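Local coordinates for protein O-ureido-L-serine synthase (Streptomyces lavendulae, PDB 3X43) that adds hydroxyurea to O-acetyl-L-serine with the help of pyridoxal 5'-phosphate, giving O-ureido-L-serine for D-cycloserine biosynthesis, at residues B[15-20]-B[29-34]; B[65-70]-B[88-93]; B[200-205]-B[237-242]; B[207-212]-B[225-230]. All coordinates share one frame; numbering follows the deposited sequence.

Interaction 1: B[15-20]-B[29-34]; sequences PIVRLQ and VYVKVE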
loop_
_atom_site.group_PDB
_atom_site.type_symbol
_atom_site.label_atom_id
_atom_site.label_comp_id
_atom_site.label_asym_id
_atom_site.label_seq_id
_atom_site.Cartn_x
_atom_site.Cartn_y
_atom_site.Cartn_z
ATOM N N PRO B 15 5.609 5.350 -7.514
ATOM C CA PRO B 15 6.788 5.233 -6.664
ATOM C C PRO B 15 7.913 6.246 -6.882
ATOM O O PRO B 15 8.176 6.695 -7.993
ATOM C CB PRO B 15 7.251 3.805 -6.916
ATOM C CG PRO B 15 6.880 3.555 -8.333
ATOM C CD PRO B 15 5.611 4.352 -8.598
ATOM N N ILE B 16 8.563 6.603 -5.784
ATOM C CA ILE B 16 9.699 7.496 -5.829
ATOM C C ILE B 16 10.897 6.595 -5.483
ATOM O O ILE B 16 10.952 6.001 -4.399
ATOM C CB ILE B 16 9.552 8.648 -4.802
ATOM C CG1 ILE B 16 8.422 9.589 -5.239
ATOM C CG2 ILE B 16 10.856 9.440 -4.701
ATOM C CD1 ILE B 16 8.150 10.747 -4.276
ATOM N N VAL B 17 11.834 6.460 -6.416
ATOM C CA VAL B 17 12.999 5.617 -6.187
ATOM C C VAL B 17 14.307 6.387 -6.215
ATOM O O VAL B 17 14.421 7.415 -6.875
ATOM C CB VAL B 17 13.066 4.483 -7.218
ATOM C CG1 VAL B 17 11.704 3.824 -7.330
ATOM C CG2 VAL B 17 13.486 5.025 -8.566
ATOM N N ARG B 18 15.293 5.868 -5.491
ATOM C CA ARG B 18 16.613 6.494 -5.396
ATOM C C ARG B 18 17.545 6.043 -6.510
ATOM O O ARG B 18 17.598 4.862 -6.833
ATOM C CB ARG B 18 17.267 6.152 -4.054
ATOM C CG ARG B 18 18.281 7.174 -3.584
ATOM C CD ARG B 18 19.027 6.701 -2.345
ATOM N NE ARG B 18 20.453 6.554 -2.620
ATOM C CZ ARG B 18 21.077 5.388 -2.778
ATOM N NH1 ARG B 18 20.407 4.243 -2.687
ATOM N NH2 ARG B 18 22.377 5.367 -3.050
ATOM N N LEU B 19 18.272 6.985 -7.103
ATOM C CA LEU B 19 19.223 6.620 -8.145
ATOM C C LEU B 19 20.370 5.924 -7.412
ATOM O O LEU B 19 20.837 6.400 -6.371
ATOM C CB LEU B 19 19.715 7.866 -8.883
ATOM C CG LEU B 19 18.605 8.544 -9.694
ATOM C CD1 LEU B 19 19.172 9.617 -10.627
ATOM C CD2 LEU B 19 17.872 7.479 -10.491
ATOM N N GLN B 20 20.807 4.786 -7.935
ATOM C CA GLN B 20 21.879 4.037 -7.287
ATOM C C GLN B 20 23.301 4.530 -7.571
ATOM O O GLN B 20 24.127 4.594 -6.658
ATOM C CB GLN B 20 21.780 2.554 -7.655
ATOM C CG GLN B 20 20.589 1.833 -7.038
ATOM C CD GLN B 20 20.481 2.049 -5.540
ATOM O OE1 GLN B 20 21.470 1.947 -4.809
ATOM N NE2 GLN B 20 19.274 2.351 -5.074
ATOM N N VAL B 29 19.768 11.568 -4.918
ATOM C CA VAL B 29 18.826 12.000 -5.933
ATOM C C VAL B 29 17.721 10.962 -6.102
ATOM O O VAL B 29 17.971 9.838 -6.551
ATOM C CB VAL B 29 19.528 12.207 -7.285
ATOM C CG1 VAL B 29 18.496 12.468 -8.383
ATOM C CG2 VAL B 29 20.507 13.366 -7.178
ATOM N N TYR B 30 16.500 11.344 -5.737
ATOM C CA TYR B 30 15.356 10.451 -5.858
ATOM C C TYR B 30 14.575 10.804 -7.104
ATOM O O TYR B 30 14.629 11.935 -7.600
ATOM C CB TYR B 30 14.447 10.560 -4.639
ATOM C CG TYR B 30 15.016 9.913 -3.406
ATOM C CD1 TYR B 30 15.838 10.635 -2.538
ATOM C CD2 TYR B 30 14.706 8.601 -3.085
ATOM C CE1 TYR B 30 16.328 10.051 -1.369
ATOM C CE2 TYR B 30 15.187 8.011 -1.927
ATOM C CZ TYR B 30 15.994 8.743 -1.069
ATOM O OH TYR B 30 16.434 8.184 0.104
ATOM N N VAL B 31 13.815 9.840 -7.598
ATOM C CA VAL B 31 13.081 10.064 -8.815
ATOM C C VAL B 31 11.645 9.519 -8.756
ATOM O O VAL B 31 11.414 8.440 -8.213
ATOM C CB VAL B 31 13.926 9.442 -9.946
ATOM C CG1 VAL B 31 13.331 8.129 -10.426
ATOM C CG2 VAL B 31 14.143 10.454 -11.031
ATOM N N LYS B 32 10.686 10.282 -9.292
ATOM C CA LYS B 32 9.269 9.879 -9.312
ATOM C C LYS B 32 8.877 9.326 -10.683
ATOM O O LYS B 32 8.828 10.062 -11.660
ATOM C CB LYS B 32 8.369 11.071 -8.964
ATOM C CG LYS B 32 6.980 10.667 -8.452
ATOM C CD LYS B 32 6.465 11.667 -7.438
ATOM C CE LYS B 32 4.978 11.518 -7.189
ATOM N NZ LYS B 32 4.606 10.163 -6.694
ATOM N N VAL B 33 8.586 8.029 -10.750
ATOM C CA VAL B 33 8.245 7.372 -12.015
ATOM C C VAL B 33 6.754 7.403 -12.365
ATOM O O VAL B 33 5.984 6.571 -11.901
ATOM C CB VAL B 33 8.732 5.896 -11.996
ATOM C CG1 VAL B 33 8.875 5.361 -13.398
ATOM C CG2 VAL B 33 10.046 5.806 -11.257
ATOM N N GLU B 34 6.356 8.351 -13.206
ATOM C CA GLU B 34 4.958 8.470 -13.600
ATOM C C GLU B 34 4.537 7.480 -14.676
ATOM O O GLU B 34 3.384 7.475 -15.104
ATOM C CB GLU B 34 4.659 9.894 -14.058
ATOM C CG GLU B 34 4.655 10.907 -12.907
ATOM C CD GLU B 34 3.458 10.736 -11.970
ATOM O OE1 GLU B 34 3.655 10.747 -10.739
ATOM O OE2 GLU B 34 2.322 10.590 -12.463
HETATM O O HOH W 1 21.113 8.689 -4.825
#
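Arg18 lays the aliphatic part of its side chain over the Tyr30 ring, with CG 3.8 Å from the ring centroid and only 17° off the ring normal, a CH-pi contact. Its CG stands anti to the backbone N (chi1 -154°), which carries the chain across the ring, and CB comes within 3.5 Å of Tyr30 CE2. The guanidinium plane is turned 72° from the ring, so only the methylenes lie against it. On the same face of the sheet the Ile16 side chain crosses that of Tyr30 at about a right angle, CG2 against CB. Ile16 CG1 lies 3.6 Å from Lys32 CD, so the lysine offers its carbons here while NZ goes to Glu159 in a salt bridge and to Thr14. On the other face Val17 CG2 sits 3.6 Å from Val31 CG1; at the end of the pairing Leu19 CD1 packs on Val29 CG1.

The backbones form an antiparallel hairpin. Val17 and Val31 are its hydrogen-bonded pair, flanked by the bonds Val33 N to Pro15 O and Leu19 N to Val29 O, the latter nearly straight. Near the Arg18 end, a water donates to Leu19 O (2.8 Å from its oxygen) and accepts from Val29 N. Strand 284-290 continues the sheet beyond Tyr30 and Lys32, and Leu3 of the second subunit packs on Ile16 and Tyr30. Beta-branched residues suit the extended backbone, whereas Arg18 and Lys32 serve two environments: their carbons cover apolar neighbours, while Lys32 pairs with Glu159 in the interior and the Arg18 guanidinium bonds weakly to Gln20 and to Asn5 of the second subunit.

Interaction 2: B[65-70]-B[88-93]; sequences TIVECT and RFVAVM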
loop_
_atom_site.group_PDB
_atom_site.type_symbol
_atom_site.label_atom_id
_atom_site.label_comp_id
_atom_site.label_asym_id
_atom_site.label_seq_id
_atom_site.Cartn_x
_atom_site.Cartn_y
_atom_site.Cartn_z
ATOM N N THR B 65 -19.159 12.527 -25.918
ATOM C CA THR B 65 -17.925 12.538 -26.698
ATOM C C THR B 65 -16.979 13.638 -26.237
ATOM O O THR B 65 -17.406 14.743 -25.898
ATOM C CB THR B 65 -18.202 12.746 -28.204
ATOM O OG1 THR B 65 -18.747 11.546 -28.762
ATOM C CG2 THR B 65 -16.910 13.090 -28.943
ATOM N N ILE B 66 -15.688 13.321 -26.235
ATOM C CA ILE B 66 -14.660 14.266 -25.833
ATOM C C ILE B 66 -13.694 14.477 -26.988
ATOM O O ILE B 66 -13.396 13.544 -27.738
ATOM C CB ILE B 66 -13.850 13.743 -24.631
ATOM C CG1 ILE B 66 -14.790 13.210 -23.549
ATOM C CG2 ILE B 66 -12.983 14.852 -24.081
ATOM C CD1 ILE B 66 -14.124 12.231 -22.601
ATOM N N VAL B 67 -13.210 15.709 -27.122
ATOM C CA VAL B 67 -12.261 16.063 -28.172
ATOM C C VAL B 67 -11.185 16.984 -27.623
ATOM O O VAL B 67 -11.471 17.872 -26.821
ATOM C CB VAL B 67 -12.941 16.801 -29.352
ATOM C CG1 VAL B 67 -13.539 15.799 -30.303
ATOM C CG2 VAL B 67 -14.000 17.771 -28.836
ATOM N N GLU B 68 -9.952 16.766 -28.064
ATOM C CA GLU B 68 -8.832 17.585 -27.626
ATOM C C GLU B 68 -7.701 17.485 -28.635
ATOM O O GLU B 68 -7.669 16.565 -29.456
ATOM C CB GLU B 68 -8.341 17.129 -26.250
ATOM C CG GLU B 68 -7.291 18.043 -25.640
ATOM C CD GLU B 68 -7.899 19.183 -24.843
ATOM O OE1 GLU B 68 -7.155 19.839 -24.084
ATOM O OE2 GLU B 68 -9.119 19.423 -24.972
ATOM N N CYS B 69 -6.780 18.441 -28.576
ATOM C CA CYS B 69 -5.637 18.453 -29.480
ATOM C C CYS B 69 -4.516 17.623 -28.868
ATOM O O CYS B 69 -3.753 18.113 -28.033
ATOM C CB CYS B 69 -5.157 19.887 -29.712
ATOM S SG CYS B 69 -4.279 20.119 -31.280
ATOM N N THR B 70 -4.420 16.367 -29.293
ATOM C CA THR B 70 -3.408 15.453 -28.775
ATOM C C THR B 70 -2.000 15.653 -29.325
ATOM O O THR B 70 -1.695 15.288 -30.464
ATOM C CB THR B 70 -3.808 13.981 -29.018
ATOM O OG1 THR B 70 -2.776 13.118 -28.517
ATOM C CG2 THR B 70 -4.009 13.718 -30.508
ATOM N N ARG B 88 -16.748 8.457 -25.979
ATOM C CA ARG B 88 -16.171 8.396 -27.311
ATOM C C ARG B 88 -15.047 9.421 -27.261
ATOM O O ARG B 88 -15.181 10.456 -26.604
ATOM C CB ARG B 88 -17.210 8.800 -28.364
ATOM C CG ARG B 88 -17.178 7.972 -29.650
ATOM C CD ARG B 88 -17.645 8.795 -30.849
ATOM N NE ARG B 88 -19.044 8.543 -31.189
ATOM C CZ ARG B 88 -19.944 9.498 -31.421
ATOM N NH1 ARG B 88 -19.592 10.774 -31.351
ATOM N NH2 ARG B 88 -21.196 9.179 -31.728
ATOM N N PHE B 89 -13.937 9.139 -27.930
ATOM C CA PHE B 89 -12.833 10.079 -27.911
ATOM C C PHE B 89 -12.298 10.439 -29.285
ATOM O O PHE B 89 -12.009 9.569 -30.105
ATOM C CB PHE B 89 -11.689 9.541 -27.053
ATOM C CG PHE B 89 -10.524 10.466 -26.983
ATOM C CD1 PHE B 89 -10.667 11.736 -26.436
ATOM C CD2 PHE B 89 -9.305 10.109 -27.536
ATOM C CE1 PHE B 89 -9.614 12.636 -26.452
ATOM C CE2 PHE B 89 -8.243 11.006 -27.553
ATOM C CZ PHE B 89 -8.399 12.271 -27.014
ATOM N N VAL B 90 -12.167 11.740 -29.523
ATOM C CA VAL B 90 -11.652 12.251 -30.786
ATOM C C VAL B 90 -10.503 13.211 -30.516
ATOM O O VAL B 90 -10.654 14.188 -29.777
ATOM C CB VAL B 90 -12.737 13.011 -31.585
ATOM C CG1 VAL B 90 -12.372 13.028 -33.062
ATOM C CG2 VAL B 90 -14.100 12.365 -31.380
ATOM N N ALA B 91 -9.351 12.926 -31.112
ATOM C CA ALA B 91 -8.174 13.767 -30.936
ATOM C C ALA B 91 -7.696 14.309 -32.277
ATOM O O ALA B 91 -7.871 13.673 -33.320
ATOM C CB ALA B 91 -7.065 12.974 -30.268
ATOM N N VAL B 92 -7.091 15.490 -32.244
ATOM C CA VAL B 92 -6.594 16.111 -33.461
ATOM C C VAL B 92 -5.085 16.276 -33.406
ATOM O O VAL B 92 -4.567 17.080 -32.630
ATOM C CB VAL B 92 -7.241 17.492 -33.687
ATOM C CG1 VAL B 92 -8.328 17.384 -34.745
ATOM C CG2 VAL B 92 -7.819 18.020 -32.378
ATOM N N MET B 93 -4.384 15.506 -34.234
ATOM C CA MET B 93 -2.927 15.561 -34.288
ATOM C C MET B 93 -2.433 15.822 -35.710
ATOM O O MET B 93 -3.099 15.470 -36.688
ATOM C CB MET B 93 -2.325 14.251 -33.764
ATOM C CG MET B 93 -3.204 13.019 -33.959
ATOM S SD MET B 93 -2.364 11.465 -33.544
ATOM C CE MET B 93 -1.476 11.934 -32.032
#
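Thr65 CG2 and Val90 CG2 meet 3.8 Å apart on the closely packed part of two parallel strands; Val67, on the same face, points the same way as Val90. These beta-branched residues fit the extended backbone and cover it with methyl groups. Four backbone bonds alternate between the strands and draw them together: Ile66 N to Arg88 O, Val90 N to Ile66 O at 2.8 Å, Glu68 N to Val90 O, and Val92 N to Glu68 O. Val67 CA adds a short CA-H...O contact of 2.9 Å to Val90 O, the oxygen that also receives Glu68 N.

On the opposite face the Phe89 ring, its CG anti to the backbone N (chi1 -180°), brings CD1 to 3.5 Å from Ile66 O and to 4.2 Å from Ile66 CB; helix 73-85 covers this ring. Past the strand ends Thr70 crosses Met93 obliquely, and the bend of the methionine at chi3 turns CE back to the threonine methyl.

Looser and partly exposed is the Arg88 end. Its chain, bent at chi3, returns NH1 to 2.8 Å from Thr65 OG1, but the angle is too poor for a hydrogen bond. Trp314 of the second subunit packs on Arg88 and Val90 there.

This is the first beta-alpha-beta unit of the smaller parallel sheet, its strands joined through helix 73-85, which begins with the cofactor-binding Asn73. Buried Glu68 turns its carboxylate away, to Arg139, Gln142 and the amide of Arg141. The chemistry implies a sheet held by amides and apolar branches, with its buried charge probably compensated by Arg139.

Interaction 3: B[200-205]-B[237-242]; sequences ALEPSN and DDLVTM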
loop_
_atom_site.group_PDB
_atom_site.type_symbol
_atom_site.label_atom_id
_atom_site.label_comp_id
_atom_site.label_asym_id
_atom_site.label_seq_id
_atom_site.Cartn_x
_atom_site.Cartn_y
_atom_site.Cartn_z
ATOM N N ALA B 200 12.163 24.854 -11.804
ATOM C CA ALA B 200 11.456 24.667 -13.061
ATOM C C ALA B 200 12.413 24.859 -14.228
ATOM O O ALA B 200 13.079 25.889 -14.340
ATOM C CB ALA B 200 10.293 25.649 -13.163
ATOM N N LEU B 201 12.474 23.863 -15.102
ATOM C CA LEU B 201 13.360 23.928 -16.243
ATOM C C LEU B 201 12.611 24.148 -17.541
ATOM O O LEU B 201 11.430 23.828 -17.653
ATOM C CB LEU B 201 14.193 22.645 -16.332
ATOM C CG LEU B 201 13.497 21.352 -16.755
ATOM C CD1 LEU B 201 13.442 21.252 -18.270
ATOM C CD2 LEU B 201 14.256 20.176 -16.185
ATOM N N GLU B 202 13.325 24.695 -18.517
ATOM C CA GLU B 202 12.783 24.976 -19.838
ATOM C C GLU B 202 13.815 24.566 -20.884
ATOM O O GLU B 202 15.020 24.637 -20.639
ATOM C CB GLU B 202 12.523 26.471 -19.991
ATOM C CG GLU B 202 11.235 26.971 -19.378
ATOM C CD GLU B 202 10.876 28.351 -19.889
ATOM O OE1 GLU B 202 9.865 28.480 -20.624
ATOM O OE2 GLU B 202 11.622 29.302 -19.558
ATOM N N PRO B 203 13.357 24.116 -22.059
ATOM C CA PRO B 203 14.311 23.721 -23.101
ATOM C C PRO B 203 15.185 24.935 -23.458
ATOM O O PRO B 203 14.680 26.056 -23.573
ATOM C CB PRO B 203 13.418 23.287 -24.270
ATOM C CG PRO B 203 12.071 23.025 -23.662
ATOM C CD PRO B 203 11.956 23.931 -22.473
ATOM N N SER B 204 16.486 24.713 -23.635
ATOM C CA SER B 204 17.424 25.796 -23.957
ATOM C C SER B 204 16.974 26.761 -25.058
ATOM O O SER B 204 17.144 27.979 -24.937
ATOM C CB SER B 204 18.783 25.212 -24.327
ATOM O OG SER B 204 19.599 25.131 -23.174
ATOM N N ASN B 205 16.405 26.219 -26.130
ATOM C CA ASN B 205 15.935 27.046 -27.232
ATOM C C ASN B 205 14.569 27.672 -26.942
ATOM O O ASN B 205 14.273 28.771 -27.411
ATOM C CB ASN B 205 15.867 26.222 -28.528
ATOM C CG ASN B 205 15.653 24.736 -28.278
ATOM O OD1 ASN B 205 15.567 24.286 -27.133
ATOM N ND2 ASN B 205 15.561 23.968 -29.357
ATOM N N ASP B 237 11.046 28.879 -7.583
ATOM C CA ASP B 237 12.161 29.420 -6.805
ATOM C C ASP B 237 13.379 29.553 -7.729
ATOM O O ASP B 237 14.152 30.504 -7.617
ATOM C CB ASP B 237 12.513 28.488 -5.644
ATOM C CG ASP B 237 11.641 28.709 -4.422
ATOM O OD1 ASP B 237 10.825 27.816 -4.101
ATOM O OD2 ASP B 237 11.775 29.774 -3.778
ATOM N N ASP B 238 13.542 28.589 -8.637
ATOM C CA ASP B 238 14.655 28.600 -9.587
ATOM C C ASP B 238 14.222 28.220 -11.005
ATOM O O ASP B 238 13.695 27.126 -11.230
ATOM C CB ASP B 238 15.760 27.637 -9.138
ATOM C CG ASP B 238 16.273 27.938 -7.741
ATOM O OD1 ASP B 238 17.024 28.922 -7.570
ATOM O OD2 ASP B 238 15.929 27.187 -6.808
ATOM N N LEU B 239 14.446 29.128 -11.957
ATOM C CA LEU B 239 14.110 28.885 -13.360
ATOM C C LEU B 239 15.402 28.610 -14.115
ATOM O O LEU B 239 16.300 29.452 -14.147
ATOM C CB LEU B 239 13.413 30.101 -13.970
ATOM C CG LEU B 239 12.295 29.828 -14.984
ATOM C CD1 LEU B 239 12.027 31.095 -15.791
ATOM C CD2 LEU B 239 12.681 28.689 -15.906
ATOM N N VAL B 240 15.501 27.431 -14.720
ATOM C CA VAL B 240 16.707 27.063 -15.453
ATOM C C VAL B 240 16.430 26.565 -16.858
ATOM O O VAL B 240 15.278 26.390 -17.269
ATOM C CB VAL B 240 17.517 25.981 -14.700
ATOM C CG1 VAL B 240 17.762 26.419 -13.261
ATOM C CG2 VAL B 240 16.778 24.656 -14.734
ATOM N N THR B 241 17.507 26.337 -17.597
ATOM C CA THR B 241 17.418 25.866 -18.969
ATOM C C THR B 241 18.087 24.508 -19.078
ATOM O O THR B 241 18.898 24.136 -18.231
ATOM C CB THR B 241 18.122 26.848 -19.935
ATOM O OG1 THR B 241 19.435 27.139 -19.441
ATOM C CG2 THR B 241 17.336 28.150 -20.045
ATOM N N MET B 242 17.746 23.765 -20.122
ATOM C CA MET B 242 18.335 22.454 -20.314
ATOM C C MET B 242 18.368 22.112 -21.789
ATOM O O MET B 242 17.359 22.220 -22.494
ATOM C CB MET B 242 17.547 21.402 -19.532
ATOM C CG MET B 242 17.875 19.970 -19.895
ATOM S SD MET B 242 19.598 19.545 -19.643
ATOM C CE MET B 242 19.971 20.374 -18.103
#
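The Glu202 carboxylate is the flat side-chain group of this contact: from the other strand Leu239 brings CD2 to 3.9 Å and CD1 to 4.2 Å from OE2, the two side chains passing at a slant. Its polar demand is met by helix 208-211, where OE1 takes the amide of Leu209 and OE2, weakly, that of Ala210. Among the flat peptide groups, Ala200 O meets Leu239 CD2 at 3.2 Å besides accepting Val240 N.

Parallel strands exchange five backbone bonds here. Ala200 N to Asp238 O is 2.8 Å long, whereas Ser204 N approaches Met242 O from 56° out of the carbonyl plane, as the chain leaves the strand after Pro203. On the other side of the sheet Val240 CG2, set between its backbone N and carbonyl carbon (chi1 -52°), meets Leu201 CB at 3.6 Å. Both side chains also touch Thr272 of helix 264-279. Proline, lacking an amide hydrogen, costs no bond to strand 238-242, because the cross-strand bonds here use the amides of Glu202 and Ser204.

The chemistry implies a division of labour: aliphatic branches seal one face, while on the other a buried carboxylate probably gains stability from the amides at a helix start.

Interaction 4: B[207-212]-B[225-230]; sequences AMLARG and NFVPGV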
loop_
_atom_site.group_PDB
_atom_site.type_symbol
_atom_site.label_atom_id
_atom_site.label_comp_id
_atom_site.label_asym_id
_atom_site.label_seq_id
_atom_site.Cartn_x
_atom_site.Cartn_y
_atom_site.Cartn_z
ATOM N N ALA B 207 13.103 29.026 -24.074
ATOM C CA ALA B 207 13.042 29.606 -22.738
ATOM C C ALA B 207 11.935 30.661 -22.660
ATOM O O ALA B 207 12.178 31.807 -22.287
ATOM C CB ALA B 207 14.383 30.220 -22.371
ATOM N N MET B 208 10.719 30.255 -23.016
ATOM C CA MET B 208 9.550 31.132 -23.006
ATOM C C MET B 208 9.435 31.971 -21.730
ATOM O O MET B 208 9.446 33.202 -21.780
ATOM C CB MET B 208 8.279 30.291 -23.184
ATOM C CG MET B 208 7.086 31.052 -23.737
ATOM S SD MET B 208 6.918 30.925 -25.538
ATOM C CE MET B 208 5.930 32.407 -25.895
ATOM N N LEU B 209 9.333 31.301 -20.589
ATOM C CA LEU B 209 9.200 31.982 -19.309
ATOM C C LEU B 209 10.302 32.987 -18.980
ATOM O O LEU B 209 10.014 34.109 -18.564
ATOM C CB LEU B 209 9.118 30.954 -18.176
ATOM C CG LEU B 209 7.758 30.396 -17.739
ATOM C CD1 LEU B 209 7.618 30.586 -16.239
ATOM C CD2 LEU B 209 6.617 31.081 -18.474
ATOM N N ALA B 210 11.557 32.591 -19.170
ATOM C CA ALA B 210 12.689 33.455 -18.840
ATOM C C ALA B 210 13.238 34.354 -19.946
ATOM O O ALA B 210 14.128 35.165 -19.689
ATOM C CB ALA B 210 13.826 32.605 -18.275
ATOM N N ARG B 211 12.734 34.227 -21.166
ATOM C CA ARG B 211 13.246 35.060 -22.249
ATOM C C ARG B 211 12.231 35.321 -23.350
ATOM O O ARG B 211 12.576 35.847 -24.407
ATOM C CB ARG B 211 14.498 34.417 -22.847
ATOM C CG ARG B 211 15.799 35.003 -22.326
ATOM C CD ARG B 211 16.944 34.017 -22.462
ATOM N NE ARG B 211 17.268 33.391 -21.182
ATOM C CZ ARG B 211 17.662 32.128 -21.040
ATOM N NH1 ARG B 211 17.784 31.340 -22.101
ATOM N NH2 ARG B 211 17.934 31.653 -19.830
ATOM N N GLY B 212 10.982 34.950 -23.101
ATOM C CA GLY B 212 9.932 35.164 -24.082
ATOM C C GLY B 212 10.214 34.562 -25.445
ATOM O O GLY B 212 9.489 34.825 -26.402
ATOM N N ASN B 225 4.224 26.425 -27.569
ATOM C CA ASN B 225 4.417 27.765 -28.136
ATOM C C ASN B 225 3.738 28.933 -27.411
ATOM O O ASN B 225 3.635 30.028 -27.962
ATOM C CB ASN B 225 4.007 27.771 -29.619
ATOM C CG ASN B 225 2.500 27.742 -29.815
ATOM O OD1 ASN B 225 1.758 28.472 -29.150
ATOM N ND2 ASN B 225 2.039 26.897 -30.734
ATOM N N PHE B 226 3.289 28.710 -26.180
ATOM C CA PHE B 226 2.624 29.759 -25.404
ATOM C C PHE B 226 2.653 29.446 -23.906
ATOM O O PHE B 226 3.137 28.392 -23.496
ATOM C CB PHE B 226 1.174 29.911 -25.872
ATOM C CG PHE B 226 0.305 28.736 -25.530
ATOM C CD1 PHE B 226 0.360 27.571 -26.286
ATOM C CD2 PHE B 226 -0.562 28.789 -24.445
ATOM C CE1 PHE B 226 -0.435 26.474 -25.970
ATOM C CE2 PHE B 226 -1.362 27.696 -24.120
ATOM C CZ PHE B 226 -1.296 26.536 -24.887
ATOM N N VAL B 227 2.133 30.357 -23.089
ATOM C CA VAL B 227 2.114 30.149 -21.642
ATOM C C VAL B 227 0.717 29.805 -21.128
ATOM O O VAL B 227 -0.212 30.602 -21.247
ATOM C CB VAL B 227 2.622 31.392 -20.887
ATOM C CG1 VAL B 227 2.288 31.272 -19.398
ATOM C CG2 VAL B 227 4.122 31.540 -21.090
ATOM N N PRO B 228 0.554 28.604 -20.550
ATOM C CA PRO B 228 -0.743 28.163 -20.021
ATOM C C PRO B 228 -1.281 29.053 -18.898
ATOM O O PRO B 228 -0.529 29.509 -18.037
ATOM C CB PRO B 228 -0.477 26.726 -19.557
ATOM C CG PRO B 228 0.787 26.310 -20.279
ATOM C CD PRO B 228 1.592 27.570 -20.389
ATOM N N GLY B 229 -2.592 29.288 -18.916
ATOM C CA GLY B 229 -3.216 30.125 -17.909
ATOM C C GLY B 229 -3.356 29.436 -16.569
ATOM O O GLY B 229 -3.699 30.062 -15.564
ATOM N N VAL B 230 -3.093 28.137 -16.549
ATOM C CA VAL B 230 -3.182 27.378 -15.314
ATOM C C VAL B 230 -1.887 27.522 -14.505
ATOM O O VAL B 230 -1.787 27.024 -13.382
ATOM C CB VAL B 230 -3.480 25.885 -15.614
ATOM C CG1 VAL B 230 -2.257 25.019 -15.334
ATOM C CG2 VAL B 230 -4.666 25.432 -14.795
#
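Val227 CG2 is the methyl on which this small contact turns, facing the helix and lying 3.6 Å from Leu209 CD2 and 4.0 Å from Met208 CG. Leu209 meets the valine at about a right angle. Its chi2 of -127° lies away from a staggered value, but it swings CD2 round to Val227 although the CB of the leucine does not itself point there.

Met208 does point toward the loop. With CG anti to the backbone N and the chain bent at chi2 (94°), it folds along the loop backbone, so that CE comes to 3.9 Å from Asn225 O and 4.3 Å from Phe226 CA. An unbranched, flexible thioether suits this job, since it can follow an irregular chain by adjusting its torsions; valine, with its short branched side chain, offers a compact apolar surface. The contact is wholly van der Waals in kind and buries just 167 Å².

Around it, the short helix 208-211 is seated against the sheet: Leu209 also packs on Leu239 of strand 238-242, and Met208 touches Glu202 of strand 197-203. The loop 225-230 lies between this helix and helix 122-135, where Phe226 touches Lys122; the same ring meets Phe143 edge-to-face. The Val227 side chain is about 6 Å from that of cofactor-binding Thr179, which places the loop between the helix and the pyridoxal phosphate site.

Along the chain, interactions 1 and 2 come first in series, and interaction 4 is nested within the loop that interaction 3 closes. Interactions 1 and 3 occupy the two margins of the six-stranded mixed sheet, with centres about 21 Å apart. Interaction 2 belongs to the separate four-stranded parallel sheet, with centres about 32 Å from interaction 1 and 30 Å from interaction 3. Interactions 3 and 4 touch, their centres about 11 Å apart, through Glu202 and the start of helix 208-211. This two-sheet layout matches the fold-type II PLP enzymes, with the cofactor bound between the sheets; interactions 1 and 2 also touch the second subunit.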